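Local coordinates for D-glyceraldehyde dehydrogenase (NADP(+)) (Thermoplasma acidophilum, PDB 5IZD), which oxidises D-glyceraldehyde to glycerate with NADP+ in the non-phosphorylated Entner-Doudoroff pathway, working as a homotetramer, at residues 7-21 with 32-45. Numbering follows the deposited sequence.
Sequences IDGQWVNSSSGKTVD and GRFEAATRDDVDRA
V20 CB lies over one face of the F34 ring, 3.8 Å from its centroid and 23° off the ring normal, which identifies a CH-pi contact displaced toward CZ. The R33 guanidinium has D21 OD1 near its plane at one edge, but D21 OD1 and R33 NH1 are 4.4 Å apart, too far for a salt bridge; the R33 guanidinium is instead salt-bridged through NH2 to D2. V12 CG2 lies at the edge of the R44 guanidinium, near its plane; further back, I7 CG2 packs on R44 CB at 3.8 Å.

The carboxylate of D41 organises the start of helix 39-77. S15 N donates to the syn lone pair of D41 OD2 at 2.9 Å, and T38 N reaches the same oxygen from above the carboxylate plane. In return D41 N bonds T38 OG1, completing a capping box, and D41 OD1 forms a salt bridge with R44 NH1 (2.9 Å). Replacing D41 with an alanine would probably leave S15 N and T38 N without their acceptor and R44 without its charged mate.

E35 has its chain folded back at chi2 (-71°), and S14 N donates to E35 OE1 (2.7 Å, N-H...O 163°), meeting it on the anti side, somewhat out of the carboxylate plane. T38 OG1 donates to S15 OG, whereas S14 OG comes to 2.5 Å from A36 O, so short that the exact length is doubtful.

Paired backbone bonds between V20 and F34 define the antiparallel hairpin of strands 19-23 and 30-35. Strand 30-35 also runs parallel to strand 2-7, whose L5 touches V12, E35 and D41, while the F34 side chain touches P178 of helix 178-190 and S175, a probable NADP-binding residue.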
loop_
_atom_site.group_PDB
_atom_site.type_symbol
_atom_site.label_atom_id
_atom_site.label_comp_id
_atom_site.label_asym_id
_atom_site.label_seq_id
_atom_site.Cartn_x
_atom_site.Cartn_y
_atom_site.Cartn_z
ATOM N N ILE A 7 -26.118 0.760 -28.598
ATOM C CA ILE A 7 -25.992 2.194 -28.301
ATOM C C ILE A 7 -27.139 2.657 -27.395
ATOM O O ILE A 7 -28.289 2.419 -27.719
ATOM C CB ILE A 7 -25.957 3.028 -29.603
ATOM C CG1 ILE A 7 -24.685 2.693 -30.363
ATOM C CG2 ILE A 7 -25.969 4.534 -29.304
ATOM C CD1 ILE A 7 -24.793 2.909 -31.835
ATOM N N ASP A 8 -26.812 3.281 -26.249
ATOM C CA ASP A 8 -27.853 3.755 -25.275
ATOM C C ASP A 8 -28.924 2.695 -24.985
ATOM O O ASP A 8 -30.147 2.996 -24.998
ATOM C CB ASP A 8 -28.555 5.072 -25.743
ATOM C CG ASP A 8 -29.269 5.844 -24.559
ATOM O OD1 ASP A 8 -28.721 5.980 -23.433
ATOM O OD2 ASP A 8 -30.426 6.284 -24.751
ATOM N N GLY A 9 -28.464 1.472 -24.760
ATOM C CA GLY A 9 -29.320 0.402 -24.299
ATOM C C GLY A 9 -30.208 -0.290 -25.329
ATOM O O GLY A 9 -31.087 -1.012 -24.928
ATOM N N GLN A 10 -29.929 -0.093 -26.626
ATOM C CA GLN A 10 -30.605 -0.748 -27.759
ATOM C C GLN A 10 -29.602 -1.374 -28.748
ATOM O O GLN A 10 -28.528 -0.797 -29.015
ATOM C CB GLN A 10 -31.415 0.274 -28.557
ATOM C CG GLN A 10 -32.051 1.411 -27.789
ATOM C CD GLN A 10 -32.980 2.205 -28.696
ATOM O OE1 GLN A 10 -32.551 2.736 -29.724
ATOM N NE2 GLN A 10 -34.275 2.208 -28.383
ATOM N N TRP A 11 -29.955 -2.530 -29.295
ATOM C CA TRP A 11 -29.270 -3.076 -30.472
ATOM C C TRP A 11 -29.759 -2.383 -31.743
ATOM O O TRP A 11 -30.932 -2.405 -31.996
ATOM C CB TRP A 11 -29.513 -4.582 -30.614
ATOM C CG TRP A 11 -28.913 -5.290 -29.468
ATOM C CD1 TRP A 11 -29.554 -5.719 -28.339
ATOM C CD2 TRP A 11 -27.518 -5.598 -29.290
ATOM N NE1 TRP A 11 -28.631 -6.268 -27.463
ATOM C CE2 TRP A 11 -27.386 -6.234 -28.039
ATOM C CE3 TRP A 11 -26.379 -5.427 -30.083
ATOM C CZ2 TRP A 11 -26.165 -6.719 -27.572
ATOM C CZ3 TRP A 11 -25.165 -5.901 -29.619
ATOM C CH2 TRP A 11 -25.056 -6.518 -28.356
ATOM N N VAL A 12 -28.873 -1.773 -32.524
ATOM C CA VAL A 12 -29.255 -0.963 -33.699
ATOM C C VAL A 12 -28.317 -1.259 -34.882
ATOM O O VAL A 12 -27.217 -1.855 -34.715
ATOM C CB VAL A 12 -29.247 0.563 -33.404
ATOM C CG1 VAL A 12 -30.257 0.943 -32.320
ATOM C CG2 VAL A 12 -27.880 1.013 -32.921
ATOM N N ASN A 13 -28.765 -0.849 -36.067
ATOM C CA ASN A 13 -27.975 -0.875 -37.293
ATOM C C ASN A 13 -27.165 0.410 -37.348
ATOM O O ASN A 13 -27.470 1.360 -36.643
ATOM C CB ASN A 13 -28.880 -0.897 -38.527
ATOM C CG ASN A 13 -29.734 -2.131 -38.598
ATOM O OD1 ASN A 13 -29.261 -3.237 -38.297
ATOM N ND2 ASN A 13 -31.016 -1.970 -39.030
ATOM N N SER A 14 -26.123 0.418 -38.175
ATOM C CA SER A 14 -25.385 1.632 -38.497
ATOM C C SER A 14 -26.362 2.652 -39.038
ATOM O O SER A 14 -27.254 2.254 -39.745
ATOM C CB SER A 14 -24.407 1.359 -39.642
ATOM O OG SER A 14 -23.642 2.547 -39.864
ATOM N N SER A 15 -26.149 3.950 -38.794
ATOM C CA SER A 15 -27.107 4.966 -39.326
ATOM C C SER A 15 -27.011 5.139 -40.841
ATOM O O SER A 15 -27.950 5.622 -41.451
ATOM C CB SER A 15 -26.982 6.323 -38.601
ATOM O OG SER A 15 -25.664 6.835 -38.599
ATOM N N SER A 16 -25.899 4.728 -41.453
ATOM C CA SER A 16 -25.800 4.676 -42.925
ATOM C C SER A 16 -26.327 3.383 -43.528
ATOM O O SER A 16 -26.385 3.292 -44.738
ATOM C CB SER A 16 -24.346 4.833 -43.365
ATOM O OG SER A 16 -23.591 3.745 -42.862
ATOM N N GLY A 17 -26.721 2.419 -42.682
ATOM C CA GLY A 17 -26.945 1.020 -43.029
ATOM C C GLY A 17 -25.815 0.180 -43.615
ATOM O O GLY A 17 -26.044 -0.967 -43.957
ATOM N N LYS A 18 -24.593 0.712 -43.717
ATOM C CA LYS A 18 -23.486 -0.022 -44.335
ATOM C C LYS A 18 -22.923 -1.098 -43.421
ATOM O O LYS A 18 -22.979 -0.980 -42.172
ATOM C CB LYS A 18 -22.384 0.937 -44.806
ATOM C CG LYS A 18 -22.670 1.573 -46.172
ATOM C CD LYS A 18 -21.947 2.906 -46.360
ATOM C CE LYS A 18 -22.490 3.642 -47.598
ATOM N NZ LYS A 18 -21.787 4.972 -47.683
ATOM N N THR A 19 -22.402 -2.153 -44.050
ATOM C CA THR A 19 -21.767 -3.275 -43.346
ATOM C C THR A 19 -20.451 -3.710 -43.990
ATOM O O THR A 19 -20.205 -3.383 -45.132
ATOM C CB THR A 19 -22.684 -4.503 -43.333
ATOM O OG1 THR A 19 -22.898 -4.922 -44.669
ATOM C CG2 THR A 19 -24.021 -4.169 -42.702
ATOM N N VAL A 20 -19.657 -4.491 -43.258
ATOM C CA VAL A 20 -18.356 -4.959 -43.689
ATOM C C VAL A 20 -18.298 -6.482 -43.530
ATOM O O VAL A 20 -18.808 -7.030 -42.539
ATOM C CB VAL A 20 -17.265 -4.340 -42.796
ATOM C CG1 VAL A 20 -15.867 -4.735 -43.253
ATOM C CG2 VAL A 20 -17.397 -2.815 -42.750
ATOM N N ASP A 21 -17.700 -7.167 -44.511
ATOM C CA ASP A 21 -17.578 -8.613 -44.434
ATOM C C ASP A 21 -16.498 -9.083 -43.450
ATOM O O ASP A 21 -15.445 -8.495 -43.352
ATOM C CB ASP A 21 -17.264 -9.205 -45.826
ATOM C CG ASP A 21 -18.392 -9.032 -46.801
ATOM O OD1 ASP A 21 -19.549 -8.861 -46.344
ATOM O OD2 ASP A 21 -18.138 -9.102 -48.033
ATOM N N GLY A 32 -19.658 -13.844 -42.118
ATOM C CA GLY A 32 -20.452 -12.938 -41.300
ATOM C C GLY A 32 -20.288 -11.509 -41.763
ATOM O O GLY A 32 -19.565 -11.245 -42.718
ATOM N N ARG A 33 -20.962 -10.594 -41.078
ATOM C CA ARG A 33 -20.891 -9.170 -41.353
ATOM C C ARG A 33 -21.064 -8.425 -40.055
ATOM O O ARG A 33 -21.625 -8.936 -39.098
ATOM C CB ARG A 33 -22.020 -8.729 -42.310
ATOM C CG ARG A 33 -21.727 -8.930 -43.790
ATOM C CD ARG A 33 -23.020 -9.074 -44.619
ATOM N NE ARG A 33 -23.783 -10.208 -44.084
ATOM C CZ ARG A 33 -23.507 -11.507 -44.291
ATOM N NH1 ARG A 33 -22.527 -11.916 -45.126
ATOM N NH2 ARG A 33 -24.253 -12.432 -43.684
ATOM N N PHE A 34 -20.598 -7.193 -40.048
ATOM C CA PHE A 34 -20.849 -6.294 -38.937
ATOM C C PHE A 34 -21.212 -4.915 -39.435
ATOM O O PHE A 34 -20.875 -4.538 -40.562
ATOM C CB PHE A 34 -19.641 -6.251 -37.990
ATOM C CG PHE A 34 -18.338 -5.840 -38.624
ATOM C CD1 PHE A 34 -17.493 -6.777 -39.232
ATOM C CD2 PHE A 34 -17.915 -4.517 -38.577
ATOM C CE1 PHE A 34 -16.244 -6.386 -39.773
ATOM C CE2 PHE A 34 -16.657 -4.129 -39.091
ATOM C CZ PHE A 34 -15.820 -5.062 -39.671
ATOM N N GLU A 35 -21.896 -4.170 -38.585
ATOM C CA GLU A 35 -22.280 -2.802 -38.942
ATOM C C GLU A 35 -21.073 -1.837 -38.981
ATOM O O GLU A 35 -20.176 -1.886 -38.108
ATOM C CB GLU A 35 -23.360 -2.291 -37.984
ATOM C CG GLU A 35 -24.607 -3.162 -37.988
ATOM C CD GLU A 35 -25.399 -3.011 -39.293
ATOM O OE1 GLU A 35 -25.680 -1.836 -39.681
ATOM O OE2 GLU A 35 -25.709 -4.042 -39.916
ATOM N N ALA A 36 -21.021 -1.011 -40.027
ATOM C CA ALA A 36 -20.036 0.102 -40.093
ATOM C C ALA A 36 -20.538 1.354 -39.397
ATOM O O ALA A 36 -21.188 2.173 -39.994
ATOM C CB ALA A 36 -19.650 0.409 -41.543
ATOM N N ALA A 37 -20.265 1.506 -38.120
ATOM C CA ALA A 37 -20.756 2.696 -37.409
ATOM C C ALA A 37 -20.314 4.037 -38.072
ATOM O O ALA A 37 -19.190 4.164 -38.515
ATOM C CB ALA A 37 -20.276 2.671 -35.949
ATOM N N THR A 38 -21.177 5.050 -38.086
ATOM C CA THR A 38 -20.772 6.404 -38.489
ATOM C C THR A 38 -20.237 7.265 -37.315
ATOM O O THR A 38 -20.407 6.938 -36.137
ATOM C CB THR A 38 -21.968 7.172 -39.033
ATOM O OG1 THR A 38 -22.917 7.387 -37.969
ATOM C CG2 THR A 38 -22.619 6.418 -40.150
ATOM N N ARG A 39 -19.686 8.412 -37.682
ATOM C CA ARG A 39 -19.361 9.453 -36.773
ATOM C C ARG A 39 -20.554 9.818 -35.889
ATOM O O ARG A 39 -20.388 10.075 -34.710
ATOM C CB ARG A 39 -18.776 10.676 -37.528
ATOM C CG ARG A 39 -17.367 10.429 -38.094
ATOM N N ASP A 40 -21.771 9.787 -36.415
ATOM C CA ASP A 40 -22.951 10.110 -35.579
ATOM C C ASP A 40 -23.337 8.947 -34.601
ATOM O O ASP A 40 -23.819 9.201 -33.483
ATOM C CB ASP A 40 -24.092 10.579 -36.471
ATOM C CG ASP A 40 -23.598 11.534 -37.568
ATOM O OD1 ASP A 40 -23.409 12.741 -37.339
ATOM O OD2 ASP A 40 -23.321 11.028 -38.676
ATOM N N ASP A 41 -23.067 7.697 -34.991
ATOM C CA ASP A 41 -23.255 6.546 -34.097
ATOM C C ASP A 41 -22.284 6.599 -32.892
ATOM O O ASP A 41 -22.685 6.331 -31.770
ATOM C CB ASP A 41 -23.156 5.217 -34.850
ATOM C CG ASP A 41 -24.281 5.036 -35.860
ATOM O OD1 ASP A 41 -25.411 5.556 -35.618
ATOM O OD2 ASP A 41 -24.032 4.412 -36.937
ATOM N N VAL A 42 -21.035 6.971 -33.159
ATOM C CA VAL A 42 -20.026 7.197 -32.141
ATOM C C VAL A 42 -20.436 8.291 -31.153
ATOM O O VAL A 42 -20.401 8.071 -29.954
ATOM C CB VAL A 42 -18.662 7.559 -32.784
ATOM C CG1 VAL A 42 -17.679 8.010 -31.756
ATOM C CG2 VAL A 42 -18.092 6.360 -33.551
ATOM N N ASP A 43 -20.813 9.455 -31.671
ATOM C CA ASP A 43 -21.386 10.524 -30.842
ATOM C C ASP A 43 -22.534 10.060 -29.934
ATOM O O ASP A 43 -22.459 10.316 -28.734
ATOM C CB ASP A 43 -21.805 11.730 -31.685
ATOM C CG ASP A 43 -20.612 12.524 -32.195
ATOM O OD1 ASP A 43 -19.482 12.316 -31.761
ATOM O OD2 ASP A 43 -20.787 13.378 -33.074
ATOM N N ARG A 44 -23.555 9.378 -30.458
ATOM C CA ARG A 44 -24.634 8.894 -29.589
ATOM C C ARG A 44 -24.116 7.959 -28.503
ATOM O O ARG A 44 -24.578 8.031 -27.350
ATOM C CB ARG A 44 -25.755 8.164 -30.330
ATOM C CG ARG A 44 -26.664 9.042 -31.165
ATOM C CD ARG A 44 -28.046 8.422 -31.446
ATOM N NE ARG A 44 -28.067 6.978 -31.721
ATOM C CZ ARG A 44 -27.671 6.391 -32.862
ATOM N NH1 ARG A 44 -27.169 7.103 -33.903
ATOM N NH2 ARG A 44 -27.764 5.059 -32.965
ATOM N N ALA A 45 -23.151 7.095 -28.864
ATOM C CA ALA A 45 -22.611 6.146 -27.908
ATOM C C ALA A 45 -21.844 6.853 -26.784
ATOM O O ALA A 45 -22.081 6.558 -25.623
ATOM C CB ALA A 45 -21.766 5.085 -28.607
#